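Local coordinates for alpha-L-rhamnosidase (Klebsiella oxytoca, PDB 4XHC), which hydrolyses terminal alpha-L-rhamnose from rhamnosides as a two-domain glycoside hydrolase of family GH78, and is caught here with rhamnose bound, at residues R41-L46 against L271-G276; Q152-W157 against I165-R170; G282-N287 against W329-R334; S406-A411 against A439-P444; E449-L454 against I473-Q478. All coordinates share one frame; numbering follows the deposited sequence.

Contact 1 (R41-L46 against L271-G276)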
# COMPACT_ATOMS: atom_id res chain seq x y z
N ARG A 41 -1.78 2.09 -36.36
CA ARG A 41 -3.22 1.80 -36.44
C ARG A 41 -3.47 0.33 -36.76
O ARG A 41 -4.42 -0.26 -36.26
CB ARG A 41 -3.92 2.70 -37.47
CG ARG A 41 -4.14 4.14 -37.00
CD ARG A 41 -5.08 4.92 -37.92
NE ARG A 41 -4.76 4.73 -39.33
CZ ARG A 41 -3.98 5.52 -40.08
NH1 ARG A 41 -3.43 6.62 -39.58
NH2 ARG A 41 -3.76 5.21 -41.35
N THR A 42 -2.60 -0.26 -37.57
CA THR A 42 -2.67 -1.69 -37.85
C THR A 42 -2.39 -2.53 -36.59
O THR A 42 -3.08 -3.51 -36.32
CB THR A 42 -1.68 -2.07 -38.97
OG1 THR A 42 -1.98 -1.31 -40.14
CG2 THR A 42 -1.75 -3.56 -39.31
N ALA A 43 -1.38 -2.13 -35.83
CA ALA A 43 -1.04 -2.80 -34.58
C ALA A 43 -2.17 -2.71 -33.55
O ALA A 43 -2.53 -3.69 -32.91
CB ALA A 43 0.23 -2.22 -34.00
N GLU A 44 -2.73 -1.51 -33.41
CA GLU A 44 -3.84 -1.26 -32.49
C GLU A 44 -5.06 -2.14 -32.81
O GLU A 44 -5.66 -2.72 -31.91
CB GLU A 44 -4.22 0.22 -32.52
CG GLU A 44 -5.32 0.63 -31.55
CD GLU A 44 -5.04 0.22 -30.12
OE1 GLU A 44 -3.88 0.38 -29.66
OE2 GLU A 44 -5.98 -0.27 -29.44
N ALA A 45 -5.42 -2.24 -34.08
CA ALA A 45 -6.58 -3.05 -34.49
C ALA A 45 -6.41 -4.55 -34.20
O ALA A 45 -7.40 -5.28 -34.15
CB ALA A 45 -6.87 -2.84 -35.98
N LEU A 46 -5.17 -5.00 -34.00
CA LEU A 46 -4.87 -6.40 -33.72
C LEU A 46 -4.67 -6.71 -32.23
O LEU A 46 -4.31 -7.83 -31.89
CB LEU A 46 -3.62 -6.83 -34.50
CG LEU A 46 -3.66 -6.78 -36.03
CD1 LEU A 46 -2.26 -6.65 -36.60
CD2 LEU A 46 -4.35 -8.02 -36.60
N LEU A 271 5.30 -7.11 -34.87
CA LEU A 271 6.10 -6.60 -36.00
C LEU A 271 5.77 -5.14 -36.32
O LEU A 271 6.68 -4.33 -36.53
CB LEU A 271 5.90 -7.44 -37.26
CG LEU A 271 6.77 -8.70 -37.38
CD1 LEU A 271 6.23 -9.62 -38.47
CD2 LEU A 271 8.23 -8.34 -37.66
N TYR A 272 4.49 -4.80 -36.36
CA TYR A 272 4.07 -3.43 -36.69
C TYR A 272 4.40 -2.44 -35.58
O TYR A 272 4.57 -1.25 -35.85
CB TYR A 272 2.57 -3.36 -37.04
CG TYR A 272 2.27 -3.66 -38.49
CD1 TYR A 272 2.35 -2.67 -39.47
CD2 TYR A 272 1.90 -4.94 -38.90
CE1 TYR A 272 2.08 -2.94 -40.81
CE2 TYR A 272 1.63 -5.23 -40.23
CZ TYR A 272 1.72 -4.23 -41.18
OH TYR A 272 1.44 -4.54 -42.49
N LEU A 273 4.48 -2.92 -34.35
CA LEU A 273 4.84 -2.06 -33.24
C LEU A 273 6.29 -1.59 -33.37
O LEU A 273 6.56 -0.40 -33.33
CB LEU A 273 4.63 -2.77 -31.89
CG LEU A 273 3.19 -2.89 -31.39
CD1 LEU A 273 3.12 -3.82 -30.19
CD2 LEU A 273 2.63 -1.53 -31.03
N PHE A 274 7.22 -2.53 -33.55
CA PHE A 274 8.62 -2.18 -33.74
C PHE A 274 8.83 -1.30 -34.97
O PHE A 274 9.65 -0.39 -34.94
CB PHE A 274 9.49 -3.42 -33.87
CG PHE A 274 9.79 -4.09 -32.56
CD1 PHE A 274 10.75 -3.56 -31.72
CD2 PHE A 274 9.13 -5.24 -32.19
CE1 PHE A 274 11.04 -4.17 -30.51
CE2 PHE A 274 9.41 -5.85 -30.98
CZ PHE A 274 10.36 -5.32 -30.14
N ALA A 275 8.08 -1.55 -36.04
CA ALA A 275 8.19 -0.75 -37.26
C ALA A 275 7.55 0.64 -37.13
O ALA A 275 7.95 1.57 -37.85
CB ALA A 275 7.56 -1.51 -38.42
N GLY A 276 6.57 0.78 -36.25
CA GLY A 276 5.74 1.98 -36.16
C GLY A 276 6.33 3.15 -35.39
O GLY A 276 5.83 4.28 -35.50

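Contact 2 (Q152-W157 against I165-R170)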
# COMPACT_ATOMS: atom_id res chain seq x y z
N GLN A 152 7.61 -7.82 -5.78
CA GLN A 152 6.14 -7.78 -5.63
C GLN A 152 5.66 -7.89 -4.18
O GLN A 152 5.91 -8.87 -3.48
CB GLN A 152 5.52 -8.90 -6.47
CG GLN A 152 5.93 -8.86 -7.94
CD GLN A 152 5.29 -9.97 -8.74
OE1 GLN A 152 4.42 -9.74 -9.57
NE2 GLN A 152 5.71 -11.20 -8.48
N GLN A 153 4.90 -6.88 -3.77
CA GLN A 153 4.71 -6.58 -2.37
C GLN A 153 3.60 -5.55 -2.24
O GLN A 153 3.47 -4.67 -3.09
CB GLN A 153 6.02 -5.98 -1.89
CG GLN A 153 6.15 -5.80 -0.40
CD GLN A 153 7.48 -5.19 -0.03
OE1 GLN A 153 8.02 -4.35 -0.76
NE2 GLN A 153 8.03 -5.63 1.08
N GLN A 154 2.79 -5.63 -1.19
CA GLN A 154 1.68 -4.68 -1.02
C GLN A 154 1.20 -4.63 0.41
O GLN A 154 0.86 -5.65 0.98
CB GLN A 154 0.51 -5.09 -1.93
CG GLN A 154 -0.69 -4.13 -1.94
CD GLN A 154 -0.35 -2.75 -2.46
OE1 GLN A 154 -0.22 -2.54 -3.67
NE2 GLN A 154 -0.18 -1.80 -1.56
N ASP A 155 1.14 -3.42 0.98
CA ASP A 155 0.55 -3.21 2.30
C ASP A 155 -0.90 -2.75 2.16
O ASP A 155 -1.23 -2.03 1.23
CB ASP A 155 1.35 -2.24 3.19
CG ASP A 155 2.68 -2.84 3.68
OD1 ASP A 155 3.44 -3.32 2.80
OD2 ASP A 155 2.96 -2.86 4.92
N LEU A 156 -1.75 -3.20 3.07
CA LEU A 156 -3.16 -2.87 3.07
C LEU A 156 -3.62 -2.45 4.45
O LEU A 156 -3.22 -3.05 5.44
CB LEU A 156 -3.99 -4.09 2.69
CG LEU A 156 -3.80 -4.60 1.27
CD1 LEU A 156 -4.36 -6.01 1.13
CD2 LEU A 156 -4.46 -3.63 0.30
N TRP A 157 -4.46 -1.43 4.50
CA TRP A 157 -5.14 -1.04 5.72
C TRP A 157 -6.64 -1.15 5.49
O TRP A 157 -7.22 -0.36 4.76
CB TRP A 157 -4.77 0.40 6.13
CG TRP A 157 -3.37 0.54 6.69
CD1 TRP A 157 -3.00 0.57 8.01
CD2 TRP A 157 -2.16 0.65 5.93
NE1 TRP A 157 -1.64 0.69 8.11
CE2 TRP A 157 -1.10 0.74 6.86
CE3 TRP A 157 -1.88 0.68 4.56
CZ2 TRP A 157 0.22 0.86 6.46
CZ3 TRP A 157 -0.57 0.81 4.16
CH2 TRP A 157 0.47 0.90 5.11
N ILE A 165 -11.81 -7.78 -1.14
CA ILE A 165 -10.66 -7.10 -1.75
C ILE A 165 -10.26 -7.67 -3.11
O ILE A 165 -10.02 -8.87 -3.25
CB ILE A 165 -9.43 -7.17 -0.81
CG1 ILE A 165 -9.72 -6.41 0.50
CG2 ILE A 165 -8.19 -6.61 -1.50
CD1 ILE A 165 -10.12 -4.95 0.31
N ASP A 166 -10.19 -6.79 -4.11
CA ASP A 166 -9.68 -7.13 -5.44
C ASP A 166 -8.53 -6.19 -5.73
O ASP A 166 -8.74 -5.02 -6.03
CB ASP A 166 -10.76 -6.94 -6.51
CG ASP A 166 -11.84 -8.02 -6.48
OD1 ASP A 166 -11.58 -9.14 -6.98
OD2 ASP A 166 -12.95 -7.75 -5.99
N LEU A 167 -7.30 -6.68 -5.62
CA LEU A 167 -6.12 -5.84 -5.83
C LEU A 167 -5.96 -5.44 -7.30
O LEU A 167 -6.12 -6.28 -8.18
CB LEU A 167 -4.85 -6.56 -5.34
CG LEU A 167 -4.77 -6.77 -3.83
CD1 LEU A 167 -3.53 -7.57 -3.46
CD2 LEU A 167 -4.77 -5.44 -3.10
N PRO A 168 -5.64 -4.16 -7.56
CA PRO A 168 -5.60 -3.67 -8.94
C PRO A 168 -4.34 -4.05 -9.75
O PRO A 168 -4.43 -4.14 -10.98
CB PRO A 168 -5.70 -2.15 -8.78
CG PRO A 168 -5.12 -1.88 -7.42
CD PRO A 168 -5.25 -3.12 -6.59
N ARG A 169 -3.21 -4.28 -9.10
CA ARG A 169 -1.97 -4.62 -9.81
C ARG A 169 -1.92 -6.09 -10.22
O ARG A 169 -2.41 -6.97 -9.52
CB ARG A 169 -0.74 -4.28 -8.97
CG ARG A 169 -0.54 -2.79 -8.74
CD ARG A 169 0.81 -2.52 -8.09
NE ARG A 169 1.92 -2.72 -9.02
CZ ARG A 169 3.09 -3.30 -8.72
NH1 ARG A 169 3.34 -3.78 -7.50
NH2 ARG A 169 4.01 -3.41 -9.67
N ARG A 170 -1.32 -6.35 -11.38
CA ARG A 170 -1.14 -7.71 -11.88
C ARG A 170 0.13 -8.32 -11.30
O ARG A 170 1.20 -7.77 -11.45
CB ARG A 170 -1.06 -7.70 -13.41
CG ARG A 170 -1.25 -9.06 -14.04
CD ARG A 170 -0.83 -9.06 -15.49
NE ARG A 170 0.62 -9.04 -15.62
CZ ARG A 170 1.26 -8.93 -16.78
NH1 ARG A 170 0.59 -8.82 -17.92
NH2 ARG A 170 2.59 -8.95 -16.78
O HOH W 1 1.83 -3.86 -5.07
O HOH W 2 5.40 -4.55 -5.52

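Contact 3 (G282-N287 against W329-R334)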
# COMPACT_ATOMS: atom_id res chain seq x y z
N GLY A 282 15.82 5.51 -38.81
CA GLY A 282 15.13 4.29 -39.23
C GLY A 282 15.42 3.03 -38.43
O GLY A 282 14.78 2.01 -38.67
N MET A 283 16.36 3.07 -37.48
CA MET A 283 16.66 1.88 -36.66
C MET A 283 15.56 1.56 -35.64
O MET A 283 15.09 2.43 -34.91
CB MET A 283 17.99 2.04 -35.91
CG MET A 283 18.53 0.72 -35.36
SD MET A 283 20.11 0.94 -34.53
CE MET A 283 20.44 -0.69 -33.85
N VAL A 284 15.19 0.29 -35.58
CA VAL A 284 14.18 -0.17 -34.64
C VAL A 284 14.79 -0.31 -33.25
O VAL A 284 15.98 -0.60 -33.11
CB VAL A 284 13.53 -1.51 -35.06
CG1 VAL A 284 12.91 -1.41 -36.44
CG2 VAL A 284 14.53 -2.65 -35.00
N SER A 285 13.98 -0.08 -32.23
CA SER A 285 14.41 -0.18 -30.85
C SER A 285 14.53 -1.63 -30.41
O SER A 285 14.02 -2.54 -31.07
CB SER A 285 13.45 0.57 -29.93
OG SER A 285 13.37 1.92 -30.35
N ALA A 286 15.22 -1.84 -29.30
CA ALA A 286 15.38 -3.17 -28.75
C ALA A 286 14.07 -3.65 -28.13
O ALA A 286 13.79 -4.86 -28.14
CB ALA A 286 16.49 -3.18 -27.71
N ASN A 287 13.29 -2.71 -27.59
CA ASN A 287 12.01 -3.02 -26.95
C ASN A 287 10.99 -1.88 -27.06
O ASN A 287 11.36 -0.72 -27.28
CB ASN A 287 12.22 -3.36 -25.48
CG ASN A 287 12.82 -2.21 -24.71
OD1 ASN A 287 12.10 -1.42 -24.13
ND2 ASN A 287 14.13 -2.10 -24.71
N TRP A 329 8.88 -4.68 -45.52
CA TRP A 329 10.20 -4.96 -46.10
C TRP A 329 11.16 -3.76 -45.99
O TRP A 329 12.30 -3.94 -45.57
CB TRP A 329 10.07 -5.46 -47.54
CG TRP A 329 11.31 -5.30 -48.38
CD1 TRP A 329 11.45 -4.53 -49.49
CD2 TRP A 329 12.58 -5.93 -48.16
NE1 TRP A 329 12.73 -4.63 -49.98
CE2 TRP A 329 13.44 -5.48 -49.18
CE3 TRP A 329 13.08 -6.81 -47.20
CZ2 TRP A 329 14.77 -5.90 -49.27
CZ3 TRP A 329 14.40 -7.22 -47.28
CH2 TRP A 329 15.23 -6.76 -48.31
N PRO A 330 10.72 -2.55 -46.37
CA PRO A 330 11.61 -1.39 -46.19
C PRO A 330 12.18 -1.23 -44.79
O PRO A 330 13.34 -0.87 -44.65
CB PRO A 330 10.71 -0.21 -46.56
CG PRO A 330 9.75 -0.77 -47.56
CD PRO A 330 9.52 -2.21 -47.17
N THR A 331 11.39 -1.51 -43.75
CA THR A 331 11.92 -1.48 -42.38
C THR A 331 13.05 -2.52 -42.23
O THR A 331 14.13 -2.20 -41.72
CB THR A 331 10.80 -1.72 -41.32
OG1 THR A 331 9.86 -0.64 -41.33
CG2 THR A 331 11.38 -1.78 -39.91
N ALA A 332 12.82 -3.75 -42.69
CA ALA A 332 13.82 -4.82 -42.63
C ALA A 332 15.09 -4.44 -43.37
O ALA A 332 16.19 -4.53 -42.81
CB ALA A 332 13.27 -6.11 -43.20
N ARG A 333 14.93 -3.99 -44.61
CA ARG A 333 16.05 -3.56 -45.44
C ARG A 333 16.89 -2.48 -44.76
O ARG A 333 18.11 -2.49 -44.85
CB ARG A 333 15.56 -3.04 -46.79
CG ARG A 333 16.67 -2.54 -47.71
CD ARG A 333 16.09 -1.90 -48.96
NE ARG A 333 15.34 -0.70 -48.62
CZ ARG A 333 14.32 -0.21 -49.33
NH1 ARG A 333 13.90 -0.80 -50.44
NH2 ARG A 333 13.71 0.88 -48.92
N ARG A 334 16.23 -1.53 -44.10
CA ARG A 334 16.92 -0.42 -43.44
C ARG A 334 17.79 -0.91 -42.28
O ARG A 334 18.85 -0.32 -42.00
CB ARG A 334 15.92 0.62 -42.95
CG ARG A 334 16.54 1.92 -42.47
CD ARG A 334 16.62 2.98 -43.56
NE ARG A 334 17.30 4.17 -43.06
CZ ARG A 334 18.63 4.36 -43.07
NH1 ARG A 334 19.45 3.44 -43.58
NH2 ARG A 334 19.14 5.47 -42.56

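Contact 4 (S406-A411 against A439-P444)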
# COMPACT_ATOMS: atom_id res chain seq x y z
N SER A 406 34.08 -14.59 -46.00
CA SER A 406 35.53 -14.64 -46.21
C SER A 406 36.30 -13.87 -45.14
O SER A 406 37.30 -14.36 -44.61
CB SER A 406 35.92 -14.07 -47.58
OG SER A 406 35.45 -14.93 -48.59
N ALA A 407 35.83 -12.67 -44.83
CA ALA A 407 36.48 -11.85 -43.82
C ALA A 407 36.44 -12.54 -42.45
O ALA A 407 37.39 -12.44 -41.67
CB ALA A 407 35.81 -10.49 -43.76
N ALA A 408 35.35 -13.25 -42.16
CA ALA A 408 35.25 -13.99 -40.92
C ALA A 408 36.32 -15.07 -40.83
O ALA A 408 37.01 -15.18 -39.82
CB ALA A 408 33.87 -14.60 -40.79
N LEU A 409 36.46 -15.87 -41.89
CA LEU A 409 37.53 -16.87 -41.95
C LEU A 409 38.93 -16.26 -41.83
O LEU A 409 39.75 -16.76 -41.08
CB LEU A 409 37.47 -17.64 -43.26
CG LEU A 409 36.47 -18.78 -43.39
CD1 LEU A 409 36.58 -19.36 -44.80
CD2 LEU A 409 36.72 -19.85 -42.33
N ASP A 410 39.21 -15.20 -42.57
CA ASP A 410 40.56 -14.63 -42.58
C ASP A 410 40.95 -14.04 -41.23
O ASP A 410 42.04 -14.28 -40.74
CB ASP A 410 40.72 -13.57 -43.68
CG ASP A 410 40.91 -14.19 -45.08
OD1 ASP A 410 40.43 -15.33 -45.34
OD2 ASP A 410 41.55 -13.52 -45.92
N ALA A 411 40.06 -13.26 -40.64
CA ALA A 411 40.40 -12.51 -39.45
C ALA A 411 40.12 -13.27 -38.16
O ALA A 411 40.82 -13.06 -37.19
CB ALA A 411 39.67 -11.17 -39.45
N ALA A 439 25.71 -19.03 -39.07
CA ALA A 439 25.92 -18.16 -40.23
C ALA A 439 26.36 -18.91 -41.48
O ALA A 439 26.37 -18.34 -42.58
CB ALA A 439 26.96 -17.11 -39.87
N GLU A 440 26.75 -20.17 -41.30
CA GLU A 440 27.19 -21.06 -42.39
C GLU A 440 28.49 -20.57 -43.03
O GLU A 440 28.65 -20.64 -44.24
CB GLU A 440 26.08 -21.26 -43.44
CG GLU A 440 24.75 -21.72 -42.85
CD GLU A 440 23.88 -22.46 -43.84
OE1 GLU A 440 23.67 -21.95 -44.97
OE2 GLU A 440 23.39 -23.56 -43.49
N VAL A 441 29.40 -20.08 -42.20
CA VAL A 441 30.75 -19.73 -42.64
C VAL A 441 31.52 -21.04 -42.81
O VAL A 441 31.34 -21.96 -42.03
CB VAL A 441 31.46 -18.82 -41.62
CG1 VAL A 441 32.91 -18.58 -42.00
CG2 VAL A 441 30.72 -17.50 -41.47
N GLY A 442 32.37 -21.12 -43.84
CA GLY A 442 33.19 -22.31 -44.05
C GLY A 442 32.43 -23.45 -44.69
O GLY A 442 31.48 -23.22 -45.41
N THR A 443 32.87 -24.68 -44.44
CA THR A 443 32.24 -25.86 -45.06
C THR A 443 31.40 -26.62 -44.04
O THR A 443 31.62 -26.48 -42.83
CB THR A 443 33.29 -26.82 -45.64
OG1 THR A 443 34.23 -27.16 -44.62
CG2 THR A 443 34.01 -26.17 -46.80
N PRO A 444 30.45 -27.45 -44.52
CA PRO A 444 29.63 -28.27 -43.62
C PRO A 444 30.44 -29.16 -42.68
O PRO A 444 30.10 -29.28 -41.49
CB PRO A 444 28.79 -29.12 -44.57
CG PRO A 444 28.72 -28.33 -45.83
CD PRO A 444 30.05 -27.64 -45.93

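Contact 5 (E449-L454 against I473-Q478). With SO4 (sulfate ion), chain D.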
# COMPACT_ATOMS: atom_id res chain seq x y z
N GLU A 449 32.92 -30.40 -37.31
CA GLU A 449 34.17 -30.45 -36.51
C GLU A 449 34.20 -29.42 -35.37
O GLU A 449 34.74 -29.71 -34.30
CB GLU A 449 35.43 -30.23 -37.40
CG GLU A 449 35.79 -31.36 -38.40
CD GLU A 449 36.86 -30.98 -39.43
OE1 GLU A 449 37.06 -31.76 -40.41
OE2 GLU A 449 37.50 -29.90 -39.30
N ILE A 450 33.63 -28.24 -35.59
CA ILE A 450 33.55 -27.23 -34.52
C ILE A 450 32.62 -27.66 -33.37
O ILE A 450 32.93 -27.45 -32.19
CB ILE A 450 33.12 -25.85 -35.06
CG1 ILE A 450 34.25 -25.23 -35.88
CG2 ILE A 450 32.75 -24.88 -33.93
CD1 ILE A 450 33.80 -24.10 -36.78
N MET A 451 31.47 -28.26 -33.70
CA MET A 451 30.52 -28.68 -32.69
C MET A 451 31.07 -29.85 -31.88
O MET A 451 30.82 -29.95 -30.67
CB MET A 451 29.17 -29.07 -33.31
CG MET A 451 28.51 -27.98 -34.15
SD MET A 451 28.28 -26.37 -33.37
CE MET A 451 27.15 -26.77 -32.04
N ARG A 452 31.83 -30.73 -32.53
CA ARG A 452 32.58 -31.79 -31.83
C ARG A 452 33.68 -31.21 -30.94
O ARG A 452 33.97 -31.77 -29.88
CB ARG A 452 33.25 -32.75 -32.82
CG ARG A 452 32.30 -33.64 -33.58
CD ARG A 452 31.45 -34.46 -32.62
NE ARG A 452 30.75 -35.54 -33.29
CZ ARG A 452 29.76 -36.24 -32.75
NH1 ARG A 452 29.33 -35.98 -31.51
NH2 ARG A 452 29.17 -37.19 -33.46
N ASN A 453 34.26 -30.11 -31.36
CA ASN A 453 35.30 -29.46 -30.59
C ASN A 453 34.75 -28.82 -29.29
O ASN A 453 35.43 -28.81 -28.27
CB ASN A 453 36.02 -28.42 -31.46
CG ASN A 453 37.44 -28.15 -31.02
OD1 ASN A 453 38.03 -28.93 -30.29
ND2 ASN A 453 37.98 -27.02 -31.44
N LEU A 454 33.52 -28.32 -29.33
CA LEU A 454 32.87 -27.81 -28.12
C LEU A 454 32.63 -28.91 -27.09
O LEU A 454 32.76 -28.69 -25.89
CB LEU A 454 31.53 -27.19 -28.44
CG LEU A 454 31.52 -25.95 -29.35
CD1 LEU A 454 30.10 -25.62 -29.75
CD2 LEU A 454 32.15 -24.74 -28.68
N ILE A 473 21.52 -25.56 -29.61
CA ILE A 473 20.69 -26.67 -30.09
C ILE A 473 20.47 -26.59 -31.59
O ILE A 473 20.57 -27.59 -32.30
CB ILE A 473 19.31 -26.71 -29.38
CG1 ILE A 473 19.48 -26.91 -27.87
CG2 ILE A 473 18.43 -27.81 -29.95
CD1 ILE A 473 20.37 -28.09 -27.50
N ALA A 474 20.16 -25.39 -32.07
CA ALA A 474 19.91 -25.17 -33.48
C ALA A 474 21.15 -25.51 -34.31
O ALA A 474 21.03 -26.12 -35.39
CB ALA A 474 19.50 -23.73 -33.73
N ALA A 475 22.32 -25.13 -33.80
CA ALA A 475 23.58 -25.42 -34.47
C ALA A 475 23.85 -26.93 -34.53
O ALA A 475 24.32 -27.44 -35.55
CB ALA A 475 24.74 -24.70 -33.80
N LEU A 476 23.56 -27.64 -33.45
CA LEU A 476 23.71 -29.09 -33.45
C LEU A 476 22.85 -29.72 -34.53
O LEU A 476 23.33 -30.52 -35.33
CB LEU A 476 23.36 -29.68 -32.08
CG LEU A 476 24.38 -29.40 -30.96
CD1 LEU A 476 23.80 -29.74 -29.60
CD2 LEU A 476 25.67 -30.17 -31.19
N LEU A 477 21.57 -29.34 -34.58
CA LEU A 477 20.64 -29.89 -35.58
C LEU A 477 21.07 -29.58 -37.02
O LEU A 477 21.04 -30.45 -37.89
CB LEU A 477 19.20 -29.39 -35.33
CG LEU A 477 18.50 -29.97 -34.09
CD1 LEU A 477 17.17 -29.28 -33.83
CD2 LEU A 477 18.30 -31.48 -34.22
N GLN A 478 21.50 -28.34 -37.25
CA GLN A 478 21.97 -27.90 -38.57
C GLN A 478 23.15 -28.74 -39.08
O GLN A 478 23.27 -28.97 -40.28
CB GLN A 478 22.35 -26.42 -38.51
CG GLN A 478 22.77 -25.79 -39.82
CD GLN A 478 23.42 -24.43 -39.62
OE1 GLN A 478 22.76 -23.46 -39.24
NE2 GLN A 478 24.72 -24.34 -39.88
S SO4 D . 31.51 -37.38 -36.53
O1 SO4 D . 31.24 -38.80 -36.82
O2 SO4 D . 32.58 -37.37 -35.50
O3 SO4 D . 31.85 -36.72 -37.80
O4 SO4 D . 30.32 -36.61 -36.08

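Contact 1 (R41-L46 against L271-G276)
Over one face of the Tyr272 ring sits the methyl group of Thr42: CG2 lies 3.8 Å from the ring centroid and 7° off the ring normal, a CH-pi contact centred almost exactly on the face. With OG1 beside the backbone N (chi1 -58°), CG2 is left anti to that N and turned to the ring, while OG1 makes a weak hydrogen bond to Asn38 O in its own helix. At the far end of the ring Tyr272 OH is hydrogen-bonded to Glu327, which anchors the phenol toward helix 322-340. One residue on, Ala43 CB packs between two neighbours of the other helix, 4.0 Å from Tyr272 CB and 3.9 Å from Leu273 CD2. The small alanine lets the backbones come close, Ala43 CA and Tyr272 CA being 5.6 Å apart. The helical pieces 41-45 and 271-276 run roughly antiparallel, 150° between their directions, with axes 8.6 Å apart. Arg269 also reaches Ala43 O with a hydrogen bond. The interface between these side chains is wholly apolar, so the N-terminal helix 37-45 is held on the (alpha/alpha)6 catalytic domain here by dispersion and shape, with polar ties at its margins.

Contact 2 (Q152-W157 against I165-R170)
Direct apolar contact between the segments rests on Leu156 and Leu167, whose CD2 methyls approach to 3.9 Å. Leu126 of strand 122-129 touches both leucines, and Phe109 packs on Leu156, so the pair joins the edges of the two beta-sheets of the N-terminal domain.

The polar link runs through water. Arg169 NH1 donates to water 1 at 2.9 Å, and that water donates to Gln153 O at 2.7 Å and to Gln154 OE1 at 2.8 Å. A second water joins NH1 to Gln153 O, at a longer 3.1 Å from Gln153 O; both waters lie at the guanidinium edge, in its plane. The amide of Gln154 is fixed at its other end as well, NE2 donating to Asp155 O at 3.0 Å.

Charge comes from the second subunit, where Asp159 forms a salt bridge with Arg169 NH2 and Trp157 packs on the same arginine. Arg169 thus serves two interfaces with different nitrogens, so one side chain takes part both in the water-mediated link and in the subunit interface.

Contact 3 (G282-N287 against W329-R334)
Gly282 and Arg334 bring the loop against helix 322-340, with Gly282 O 4.2 Å from Arg334 CG. The glycine has positive phi (99°), and its CA and carbonyl lie by the aliphatic part of the arginine side chain. Arg334 leaves the helix with CG anti to the backbone N (chi1 -170°) and bends at chi2 (94°), which carries its aliphatic part past the glycine backbone. Its guanidinium continues to Glu337, a turn further along the helix, in a salt bridge through NH1.

Thr331, one turn earlier, supplies the second touching point: its CG2 meets Val284 CG1 at 3.8 Å, methyl against methyl. Phe308 of helix 302-319 also touches Thr331. Gln335 completes the attachment from just beyond the helical segment, its NE2 bonding to Gly282 O and Thr331 O and its OE1 to Val284 N. The loop is thus pinned to a helix of the catalytic domain by one amide that takes a carbonyl and an N-H of the loop, and a carbonyl of its own helix, while the direct contacts are van der Waals ones that depend on shape.

Contact 4 (S406-A411 against A439-P444)
Val441 CG1 is the atom on which the contact turns: it lies 3.8 Å from Leu409 CG, 4.0 Å from Leu409 CD2 and 4.3 Å from Ala408 CB. The valine enters from the loop and meets two consecutive residues of helix 391-412, while the leucine and valine side chains lie side by side, running in opposing directions. CG1 stands anti to the valine's backbone N (chi1 174°), which directs this methyl at the helix. Leu409 sets off less directly, but its branched end swings in toward Val441.

Around this first shell, Tyr420 of strand 419-420 touches both Leu409 and Val441, and Ile376 of helix 368-389 also packs on the valine. The backbone on either side of Val441 probably helps set its approach. Before it, Glu440 has positive phi (66°) and closes helix 430-438 with a Schellman motif; after it, Gly442 also takes positive phi. Thr443 then occupies the N-cap position of helix 444-456, its OG1 accepting a hydrogen bond from Gln446 N. Further polar ties fasten the turn: Arg447 bonds to Val441 O, and Lys405 to Glu440 O.

The chemistry is divided accordingly. The valine gives a purely apolar grip on the neighbouring helix, whereas hydrogen bonds and helix capping fix the course of this short link between two helices of the catalytic domain.

Contact 5 (E449-L454 against I473-Q478)
Met451 CE reaches across from helix 444-456 to meet Ala475 CB at 3.6 Å and Leu476 CD2 at 3.8 Å on helix 466-478. This buried side is the close-packed part of the contact. The methionine chain is bent at both chi2 (-53°) and chi3 (-64°), folding the thioether so that its methyl goes in first, with SD following 3.9 Å from Ala475 CB. Ala475 offers a short wall facing the other helix, and Leu476, directed more along the interface, brings in its branch end to cross the methionine obliquely. Cys479 and Leu481 touch Met451 as well, from the loop that follows the second helix.

Arg452, the next residue in sequence, belongs to the looser, polar side. Its CB points away from the second helix, and its guanidinium meets a sulfate ion, probably taken from the crystallisation liquor. NH2 donates to O4 of the sulfate at 2.9 Å and NE to the same oxygen at 3.0 Å; a further bond from NE to O2 is weak. The sulfur lies at the edge of the guanidinium, in its plane. Arg448 also binds the anion, while Arg452 NH1 makes salt bridges with Glu455 and Glu484.

Two neighbouring residues therefore do different work: a flexible thioether fills the apolar seam between helices, and an arginine divides its nitrogens between a bound anion and carboxylates.

Contact 2 stands apart in the beta-rich N-terminal domain, its centre about 55 Å from that of contact 4. Contacts 1, 3, 4 and 5 gather on the helical catalytic domain, closing one after another along the chain. Contacts 1 and 3 lie about 13 Å apart by their centres and touch, Phe274 packing against the 282-287 loop and Ala275 against Thr331. Contacts 4 and 5 are about 15 Å apart by their centres and share helix 444-456. The catalytic domain is thus joined locally, helix to helix in contact 5 and loop to helix in contacts 3 and 4, whereas contact 1 brings helix 37-45 onto helix 264-276, with the beta strands, contact 2 included, between them in sequence.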